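Uroporphyrinogen-III synthetase (Pseudomonas syringae pv. tomato, PDB 3RE1) probably catalyses the cyclisation of the linear tetrapyrrole hydroxymethylbilane to uroporphyrinogen III, a step in porphyrin biosynthesis. Local coordinates at residues L155-L160 with V167-L172; S41-L46 with L209-D214; I244-A249 with L255-D260. All coordinates share one frame; numbering follows the deposited sequence.

In the fold
The three contacts are spread over the two alpha/beta halves of the chain. Interaction 1 belongs to the mixed sheet, packing helix 155-162 against strand 166-176. Interactions 2 and 3 both reach the five-stranded parallel sheet, at its two outermost strands, 39-42 and 243-245. The centre of interaction 1 lies about 29 Å from that of each of the others, across the middle of the chain, whereas the centres of interactions 2 and 3 are about 20 Å apart. Along the chain, interaction 1 is nested within the long loop closed by interaction 2, and interaction 3 follows both. Strands 16-19 and 39-42, then 196-198, 224-226 and 243-245, build the parallel sheet, with the mixed-sheet half inserted between.

Interaction 1 (L155-L160 with V167-L172); sequences LLAEQL and VDYLPL
Ala157 and Val167 have their CA atoms 6.0 Å apart where helix 155-160 passes over strand 167-171, the two short axes approaching to 9.1 Å and running nearly antiparallel at 154°. Val167 splits its methyls between two helix residues. CG1, anti to the backbone N (chi1 180°), meets Ala157 CB at 3.9 Å. CG2 turns to Leu160, 3.5 Å from its CB and 3.6 Å from its CD1; the Leu160 and Val167 side chains cross at about a right angle, so the branched valine bears on both the root and one end of the leucine.

The hydroxyl end of the Tyr169 ring lies obliquely against Ala157, with Tyr169 CZ 3.8 Å from Ala157 CB, but the hydroxyl itself is too close to that methyl in the model for the approach to be taken at face value. The phenol oxygen is hydrogen-bonded to Glu154, just ahead of the helical segment, and Arg148 makes a cation-pi contact with the ring. A water accepts from Ala157 N, at a distance too short to be trusted, and donates only weakly to Tyr169 OH. Leu160 and Val167 both also pack on Val144, continuing the apolar layer onto strand 143-148. This is the helix-on-strand packing of a beta-alpha-beta crossover, in which helix 155-162 links the parallel neighbours 143-148 and 166-176 and covers a face of the mixed sheet.

Interaction 2 (S41-L46 with L209-D214); sequences SSLPLL and LQLAGD
Leu211 meets Leu43 and Leu45 through a single methyl group, CD1, in a small contact that is wholly apolar across the two segments. The closest approach is 3.4 Å, between Leu211 CD1 and Leu45 CD2. The two leucines slide past each other in opposite directions, and different branches do the touching: on Leu211 it is the methyl that prolongs the extended chain (chi2 -171°), while on Leu45 the extended methyl is CD1 and the other branch, CD2, turns to the helix. Leu43 joins more loosely, its CD2 lying 4.5 Å from Leu211 CD1. Since Leu43 CD2 and Leu45 CD2 are themselves 4.3 Å apart, the three methyls form a triangle, with the tip of Leu211 entering from the helix side.

Polar interactions belong to the surroundings of each segment. Ser41 OG is hydrogen-bonded to Arg188, and Ser42 OG makes a weak bond to Ser26. Backbone bonds tie Ser41 and Leu43 to strand 16-19, while Leu45 is bonded through its backbone to Thr20. On the other segment, Gly213, the first residue after the weakly bonded helix to leave helical angles, has a positive phi of 55°, a conformation that glycine adopts readily.

Leu43 also packs on Leu18 of strand 16-19 and on the loop residues His180 and Leu185, while from other sides of the helix Leu209 packs on Trp216 and Ala212 on Leu219, both of helix 216-219. The short helix thus touches both helix 216-219 and the chain that leaves edge strand 39-42 of the parallel sheet and runs on to strand 47-50 of the mixed sheet.

Interaction 3 (I244-A249 with L255-D260); sequences IDCRGA and LAALRD
Ala257 presents its single methyl to Ile244 and Cys246, and this forms the close-packed part of the contact. CB of Ala257 lies 3.8 Å from Cys246 SG and 4.1 Å from Ile244 CG2. Those two atoms are 4.7 Å from each other, so the methyl rests over the gap between them. Ile244 offers its short branch: CG2 stands anti to the backbone N and faces the helix, whereas the longer arm through CG1 carries CD1 off to 7.6 Å from Ala257 CB. With so small a residue on the helix, the backbones come near, and the CA atoms of Cys246 and Ala257 are 5.9 Å apart. Phe225, on the adjoining strand 224-226, touches Ile244, Cys246 and Ala257, and also Leu258 on the next position of the helix, so that the apolar layer extends into the parallel sheet.

The unit is the last strand and helix of this alpha/beta half: strand 243-245 forms one edge of the parallel sheet, the chain loops through residues 246-250, and helix 251-260 turns back to pack on the strand it has just left.

Away from the alanine the contact loosens. Asp245 turns its CB away from the helix and is exposed to solvent. Asp260 does turn its CB towards the strand, yet Asp260 CB comes no nearer than 6.7 Å to Ile244 CG2. Beyond Cys246 the chain bends in an inverse gamma turn centred on Arg247, with a weak bond from Gly248 N to Cys246 O; the Arg247 side chain is not modelled beyond CB. Gly248 continues the loop with a positive phi of 97°, and the carbonyl oxygen of Ala249 accepts a hydrogen bond from Arg21.

Interaction 1 (L155-L160 with V167-L172)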
loop_
_atom_site.group_PDB
_atom_site.type_symbol
_atom_site.label_atom_id
_atom_site.label_comp_id
_atom_site.label_asym_id
_atom_site.label_seq_id
_atom_site.Cartn_x
_atom_site.Cartn_y
_atom_site.Cartn_z
ATOM N N LEU A 155 -6.564 -6.795 -9.977
ATOM C CA LEU A 155 -7.563 -7.782 -9.595
ATOM C C LEU A 155 -8.991 -7.243 -9.585
ATOM O O LEU A 155 -9.883 -7.810 -10.249
ATOM C CB LEU A 155 -7.233 -8.400 -8.252
ATOM C CG LEU A 155 -8.282 -9.392 -7.775
ATOM C CD1 LEU A 155 -8.495 -10.493 -8.816
ATOM C CD2 LEU A 155 -7.883 -9.977 -6.463
ATOM N N LEU A 156 -9.199 -6.163 -8.843
ATOM C CA LEU A 156 -10.521 -5.560 -8.736
ATOM C C LEU A 156 -11.146 -5.162 -10.072
ATOM O O LEU A 156 -12.280 -5.547 -10.372
ATOM C CB LEU A 156 -10.471 -4.324 -7.858
ATOM C CG LEU A 156 -11.853 -3.952 -7.313
ATOM C CD1 LEU A 156 -12.398 -5.085 -6.445
ATOM C CD2 LEU A 156 -11.734 -2.657 -6.527
ATOM N N ALA A 157 -10.385 -4.414 -10.871
ATOM C CA ALA A 157 -10.816 -4.021 -12.190
ATOM C C ALA A 157 -11.146 -5.232 -13.067
ATOM O O ALA A 157 -12.166 -5.234 -13.785
ATOM C CB ALA A 157 -9.746 -3.139 -12.836
ATOM N N GLU A 158 -10.306 -6.256 -12.999
ATOM C CA GLU A 158 -10.497 -7.469 -13.819
ATOM C C GLU A 158 -11.727 -8.232 -13.373
ATOM O O GLU A 158 -12.509 -8.726 -14.205
ATOM C CB GLU A 158 -9.258 -8.364 -13.763
ATOM C CG GLU A 158 -8.056 -7.804 -14.558
ATOM C CD GLU A 158 -8.362 -7.670 -16.040
ATOM O OE1 GLU A 158 -8.917 -8.629 -16.617
ATOM O OE2 GLU A 158 -8.072 -6.615 -16.636
ATOM N N GLN A 159 -11.945 -8.270 -12.069
ATOM C CA GLN A 159 -13.169 -8.902 -11.545
ATOM C C GLN A 159 -14.427 -8.113 -12.007
ATOM O O GLN A 159 -15.400 -8.687 -12.481
ATOM C CB GLN A 159 -13.115 -8.955 -10.033
ATOM C CG GLN A 159 -11.914 -9.723 -9.532
ATOM C CD GLN A 159 -11.801 -9.708 -8.026
ATOM O OE1 GLN A 159 -11.472 -8.670 -7.413
ATOM N NE2 GLN A 159 -12.083 -10.859 -7.409
ATOM N N LEU A 160 -14.377 -6.790 -11.899
ATOM C CA LEU A 160 -15.457 -5.975 -12.354
ATOM C C LEU A 160 -15.727 -6.165 -13.875
ATOM O O LEU A 160 -16.868 -6.426 -14.272
ATOM C CB LEU A 160 -15.115 -4.526 -12.067
ATOM C CG LEU A 160 -15.195 -4.146 -10.604
ATOM C CD1 LEU A 160 -14.738 -2.701 -10.432
ATOM C CD2 LEU A 160 -16.637 -4.321 -10.112
ATOM N N VAL A 167 -14.575 -0.245 -16.218
ATOM C CA VAL A 167 -13.725 0.319 -15.195
ATOM C C VAL A 167 -12.664 1.218 -15.835
ATOM O O VAL A 167 -11.974 0.816 -16.800
ATOM C CB VAL A 167 -13.017 -0.767 -14.443
ATOM C CG1 VAL A 167 -12.115 -0.147 -13.364
ATOM C CG2 VAL A 167 -14.013 -1.773 -13.855
ATOM N N ASP A 168 -12.537 2.432 -15.296
ATOM C CA ASP A 168 -11.513 3.388 -15.725
ATOM C C ASP A 168 -10.675 3.810 -14.521
ATOM O O ASP A 168 -11.109 3.694 -13.359
ATOM C CB ASP A 168 -12.168 4.619 -16.345
ATOM C CG ASP A 168 -12.749 4.338 -17.718
ATOM O OD1 ASP A 168 -12.021 3.746 -18.540
ATOM O OD2 ASP A 168 -13.914 4.707 -17.985
ATOM N N TYR A 169 -9.481 4.314 -14.782
ATOM C CA TYR A 169 -8.593 4.686 -13.698
ATOM C C TYR A 169 -8.348 6.157 -13.700
ATOM O O TYR A 169 -8.391 6.800 -14.738
ATOM C CB TYR A 169 -7.247 3.976 -13.807
ATOM C CG TYR A 169 -7.296 2.477 -13.524
ATOM C CD1 TYR A 169 -7.789 1.972 -12.313
ATOM C CD2 TYR A 169 -6.823 1.560 -14.469
ATOM C CE1 TYR A 169 -7.810 0.604 -12.067
ATOM C CE2 TYR A 169 -6.838 0.195 -14.227
ATOM C CZ TYR A 169 -7.324 -0.273 -13.028
ATOM O OH TYR A 169 -7.302 -1.624 -12.811
ATOM N N LEU A 170 -8.083 6.687 -12.515
ATOM C CA LEU A 170 -7.754 8.088 -12.346
ATOM C C LEU A 170 -6.533 8.099 -11.444
ATOM O O LEU A 170 -6.656 8.107 -10.221
ATOM C CB LEU A 170 -8.920 8.813 -11.686
ATOM C CG LEU A 170 -8.701 10.298 -11.403
ATOM C CD1 LEU A 170 -8.758 11.126 -12.668
ATOM C CD2 LEU A 170 -9.713 10.760 -10.402
ATOM N N PRO A 171 -5.339 8.041 -12.033
ATOM C CA PRO A 171 -4.107 8.042 -11.248
ATOM C C PRO A 171 -3.874 9.408 -10.571
ATOM O O PRO A 171 -3.621 10.416 -11.223
ATOM C CB PRO A 171 -3.050 7.725 -12.294
ATOM C CG PRO A 171 -3.603 8.385 -13.540
ATOM C CD PRO A 171 -5.052 8.017 -13.481
ATOM N N LEU A 172 -3.964 9.433 -9.257
ATOM C CA LEU A 172 -3.765 10.668 -8.494
ATOM C C LEU A 172 -2.336 10.923 -7.990
ATOM O O LEU A 172 -2.043 11.976 -7.432
ATOM C CB LEU A 172 -4.708 10.651 -7.308
ATOM C CG LEU A 172 -6.157 10.582 -7.752
ATOM C CD1 LEU A 172 -7.068 10.316 -6.551
ATOM C CD2 LEU A 172 -6.526 11.875 -8.448
HETATM O O HOH W 1 -8.199 -3.464 -10.038
#

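Interaction 2 (S41-L46 with L209-D214)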
loop_
_atom_site.group_PDB
_atom_site.type_symbol
_atom_site.label_atom_id
_atom_site.label_comp_id
_atom_site.label_asym_id
_atom_site.label_seq_id
_atom_site.Cartn_x
_atom_site.Cartn_y
_atom_site.Cartn_z
ATOM N N SER A 41 15.396 0.453 12.518
ATOM C CA SER A 41 16.005 1.562 11.822
ATOM C C SER A 41 15.260 1.724 10.505
ATOM O O SER A 41 14.965 0.747 9.812
ATOM C CB SER A 41 17.463 1.278 11.552
ATOM O OG SER A 41 17.984 2.258 10.661
ATOM N N SER A 42 14.962 2.962 10.149
ATOM C CA SER A 42 14.204 3.180 8.961
ATOM C C SER A 42 15.037 3.647 7.801
ATOM O O SER A 42 15.782 4.606 7.902
ATOM C CB SER A 42 13.075 4.156 9.250
ATOM O OG SER A 42 12.186 3.581 10.201
ATOM N N LEU A 43 14.898 2.925 6.698
ATOM C CA LEU A 43 15.492 3.277 5.415
ATOM C C LEU A 43 14.344 3.293 4.369
ATOM O O LEU A 43 14.050 2.266 3.752
ATOM C CB LEU A 43 16.551 2.245 5.024
ATOM C CG LEU A 43 17.084 2.367 3.595
ATOM C CD1 LEU A 43 17.942 3.606 3.477
ATOM C CD2 LEU A 43 17.889 1.164 3.233
ATOM N N PRO A 44 13.692 4.462 4.168
ATOM C CA PRO A 44 12.541 4.602 3.279
ATOM C C PRO A 44 12.838 4.229 1.829
ATOM O O PRO A 44 13.781 4.738 1.232
ATOM C CB PRO A 44 12.170 6.075 3.425
ATOM C CG PRO A 44 13.488 6.744 3.664
ATOM C CD PRO A 44 14.157 5.782 4.634
ATOM N N LEU A 45 12.019 3.336 1.275
ATOM C CA LEU A 45 12.188 2.870 -0.085
ATOM C C LEU A 45 11.112 3.429 -0.998
ATOM O O LEU A 45 11.322 3.534 -2.203
ATOM C CB LEU A 45 12.175 1.344 -0.108
ATOM C CG LEU A 45 13.245 0.640 0.733
ATOM C CD1 LEU A 45 13.166 -0.831 0.476
ATOM C CD2 LEU A 45 14.630 1.140 0.379
ATOM N N LEU A 46 9.970 3.794 -0.416
ATOM C CA LEU A 46 8.864 4.400 -1.157
ATOM C C LEU A 46 8.544 5.796 -0.690
ATOM O O LEU A 46 8.601 6.102 0.491
ATOM C CB LEU A 46 7.585 3.584 -0.993
ATOM C CG LEU A 46 7.500 2.246 -1.687
ATOM C CD1 LEU A 46 7.901 2.414 -3.146
ATOM C CD2 LEU A 46 8.413 1.288 -0.956
ATOM N N LEU A 209 15.438 -5.508 -3.165
ATOM C CA LEU A 209 16.236 -6.419 -3.960
ATOM C C LEU A 209 17.099 -5.591 -4.936
ATOM O O LEU A 209 18.118 -6.054 -5.456
ATOM C CB LEU A 209 15.300 -7.342 -4.726
ATOM C CG LEU A 209 15.906 -8.414 -5.618
ATOM C CD1 LEU A 209 16.621 -9.451 -4.782
ATOM C CD2 LEU A 209 14.788 -9.064 -6.433
ATOM N N GLN A 210 16.679 -4.355 -5.164
ATOM C CA GLN A 210 17.452 -3.437 -5.978
ATOM C C GLN A 210 18.642 -2.960 -5.157
ATOM O O GLN A 210 19.770 -3.382 -5.398
ATOM C CB GLN A 210 16.587 -2.249 -6.362
ATOM C CG GLN A 210 17.182 -1.344 -7.402
ATOM C CD GLN A 210 16.278 -0.142 -7.672
ATOM O OE1 GLN A 210 15.072 -0.282 -7.929
ATOM N NE2 GLN A 210 16.856 1.050 -7.607
ATOM N N LEU A 211 18.371 -2.092 -4.179
ATOM C CA LEU A 211 19.392 -1.545 -3.294
ATOM C C LEU A 211 20.258 -2.639 -2.724
ATOM O O LEU A 211 21.440 -2.433 -2.439
ATOM C CB LEU A 211 18.742 -0.783 -2.137
ATOM C CG LEU A 211 18.042 0.527 -2.500
ATOM C CD1 LEU A 211 17.661 1.225 -1.215
ATOM C CD2 LEU A 211 18.943 1.418 -3.354
ATOM N N ALA A 212 19.671 -3.816 -2.552
ATOM C CA ALA A 212 20.415 -4.914 -1.995
ATOM C C ALA A 212 21.568 -5.127 -2.959
ATOM O O ALA A 212 22.695 -5.366 -2.543
ATOM C CB ALA A 212 19.545 -6.150 -1.889
ATOM N N GLY A 213 21.285 -4.997 -4.249
ATOM C CA GLY A 213 22.298 -5.234 -5.260
ATOM C C GLY A 213 22.891 -6.614 -5.088
ATOM O O GLY A 213 22.227 -7.539 -4.597
ATOM N N ASP A 214 24.158 -6.745 -5.468
ATOM C CA ASP A 214 24.897 -8.004 -5.327
ATOM C C ASP A 214 25.038 -8.517 -3.882
ATOM O O ASP A 214 25.594 -9.597 -3.650
ATOM C CB ASP A 214 26.276 -7.852 -5.961
ATOM C CG ASP A 214 26.215 -7.182 -7.320
ATOM O OD1 ASP A 214 25.649 -7.773 -8.264
ATOM O OD2 ASP A 214 26.726 -6.052 -7.440
#

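Interaction 3 (I244-A249 with L255-D260)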
loop_
_atom_site.group_PDB
_atom_site.type_symbol
_atom_site.label_atom_id
_atom_site.label_comp_id
_atom_site.label_asym_id
_atom_site.label_seq_id
_atom_site.Cartn_x
_atom_site.Cartn_y
_atom_site.Cartn_z
ATOM N N ILE A 244 8.162 -14.397 5.947
ATOM C CA ILE A 244 7.158 -14.387 6.991
ATOM C C ILE A 244 5.980 -13.573 6.539
ATOM O O ILE A 244 6.075 -12.359 6.380
ATOM C CB ILE A 244 7.732 -13.813 8.334
ATOM C CG1 ILE A 244 8.900 -14.703 8.820
ATOM C CG2 ILE A 244 6.611 -13.680 9.384
ATOM C CD1 ILE A 244 10.208 -14.466 8.103
ATOM N N ASP A 245 4.867 -14.261 6.338
ATOM C CA ASP A 245 3.642 -13.641 5.855
ATOM C C ASP A 245 2.862 -13.032 7.041
ATOM O O ASP A 245 2.525 -13.743 7.980
ATOM C CB ASP A 245 2.802 -14.704 5.116
ATOM C CG ASP A 245 1.599 -14.112 4.352
ATOM O OD1 ASP A 245 0.918 -13.167 4.867
ATOM O OD2 ASP A 245 1.330 -14.622 3.227
ATOM N N CYS A 246 2.614 -11.722 6.998
ATOM C CA CYS A 246 1.811 -11.022 8.004
ATOM C C CYS A 246 0.451 -10.738 7.356
ATOM O O CYS A 246 0.364 -10.546 6.132
ATOM C CB CYS A 246 2.462 -9.684 8.376
ATOM S SG CYS A 246 4.273 -9.707 8.639
ATOM N N ARG A 247 -0.618 -10.708 8.139
ATOM C CA ARG A 247 -1.911 -10.365 7.547
ATOM C C ARG A 247 -2.041 -8.836 7.400
ATOM O O ARG A 247 -2.651 -8.164 8.240
ATOM C CB ARG A 247 -3.037 -10.923 8.381
ATOM N N GLY A 248 -1.442 -8.283 6.349
ATOM C CA GLY A 248 -1.535 -6.855 6.110
ATOM C C GLY A 248 -0.329 -6.113 6.647
ATOM O O GLY A 248 0.549 -6.712 7.279
ATOM N N ALA A 249 -0.300 -4.800 6.400
ATOM C CA ALA A 249 0.850 -3.966 6.748
ATOM C C ALA A 249 0.644 -3.064 7.988
ATOM O O ALA A 249 1.397 -2.097 8.188
ATOM C CB ALA A 249 1.258 -3.126 5.531
ATOM N N LEU A 255 3.495 -7.221 14.886
ATOM C CA LEU A 255 3.812 -7.686 16.224
ATOM C C LEU A 255 3.321 -9.123 16.350
ATOM O O LEU A 255 4.035 -9.985 16.880
ATOM C CB LEU A 255 3.150 -6.799 17.273
ATOM C CG LEU A 255 3.376 -5.296 17.068
ATOM C CD1 LEU A 255 2.562 -4.518 18.057
ATOM C CD2 LEU A 255 4.845 -4.957 17.199
ATOM N N ALA A 256 2.117 -9.389 15.838
ATOM C CA ALA A 256 1.559 -10.725 15.886
ATOM C C ALA A 256 2.480 -11.705 15.181
ATOM O O ALA A 256 2.566 -12.885 15.571
ATOM C CB ALA A 256 0.184 -10.751 15.262
ATOM N N ALA A 257 3.180 -11.222 14.153
ATOM C CA ALA A 257 4.075 -12.090 13.391
ATOM C C ALA A 257 5.388 -12.323 14.118
ATOM O O ALA A 257 5.920 -13.440 14.110
ATOM C CB ALA A 257 4.332 -11.528 12.007
ATOM N N LEU A 258 5.916 -11.273 14.740
ATOM C CA LEU A 258 7.135 -11.393 15.535
ATOM C C LEU A 258 6.909 -12.388 16.673
ATOM O O LEU A 258 7.645 -13.358 16.808
ATOM C CB LEU A 258 7.532 -10.025 16.089
ATOM C CG LEU A 258 7.934 -8.996 15.033
ATOM C CD1 LEU A 258 7.786 -7.560 15.537
ATOM C CD2 LEU A 258 9.356 -9.271 14.626
ATOM N N ARG A 259 5.868 -12.160 17.473
ATOM C CA ARG A 259 5.530 -13.068 18.583
ATOM C C ARG A 259 5.389 -14.496 18.094
ATOM O O ARG A 259 5.655 -15.440 18.829
ATOM C CB ARG A 259 4.203 -12.694 19.243
ATOM C CG ARG A 259 4.035 -11.254 19.672
ATOM C CD ARG A 259 2.633 -11.079 20.283
ATOM N NE ARG A 259 1.569 -11.471 19.339
ATOM C CZ ARG A 259 0.269 -11.548 19.632
ATOM N NH1 ARG A 259 -0.167 -11.266 20.868
ATOM N NH2 ARG A 259 -0.597 -11.913 18.680
ATOM N N ASP A 260 4.945 -14.639 16.851
ATOM C CA ASP A 260 4.705 -15.943 16.245
ATOM C C ASP A 260 6.009 -16.600 15.773
ATOM O O ASP A 260 6.067 -17.824 15.587
ATOM C CB ASP A 260 3.722 -15.783 15.075
ATOM C CG ASP A 260 2.639 -16.848 15.067
ATOM O OD1 ASP A 260 1.936 -17.009 16.097
ATOM O OD2 ASP A 260 2.483 -17.522 14.023
#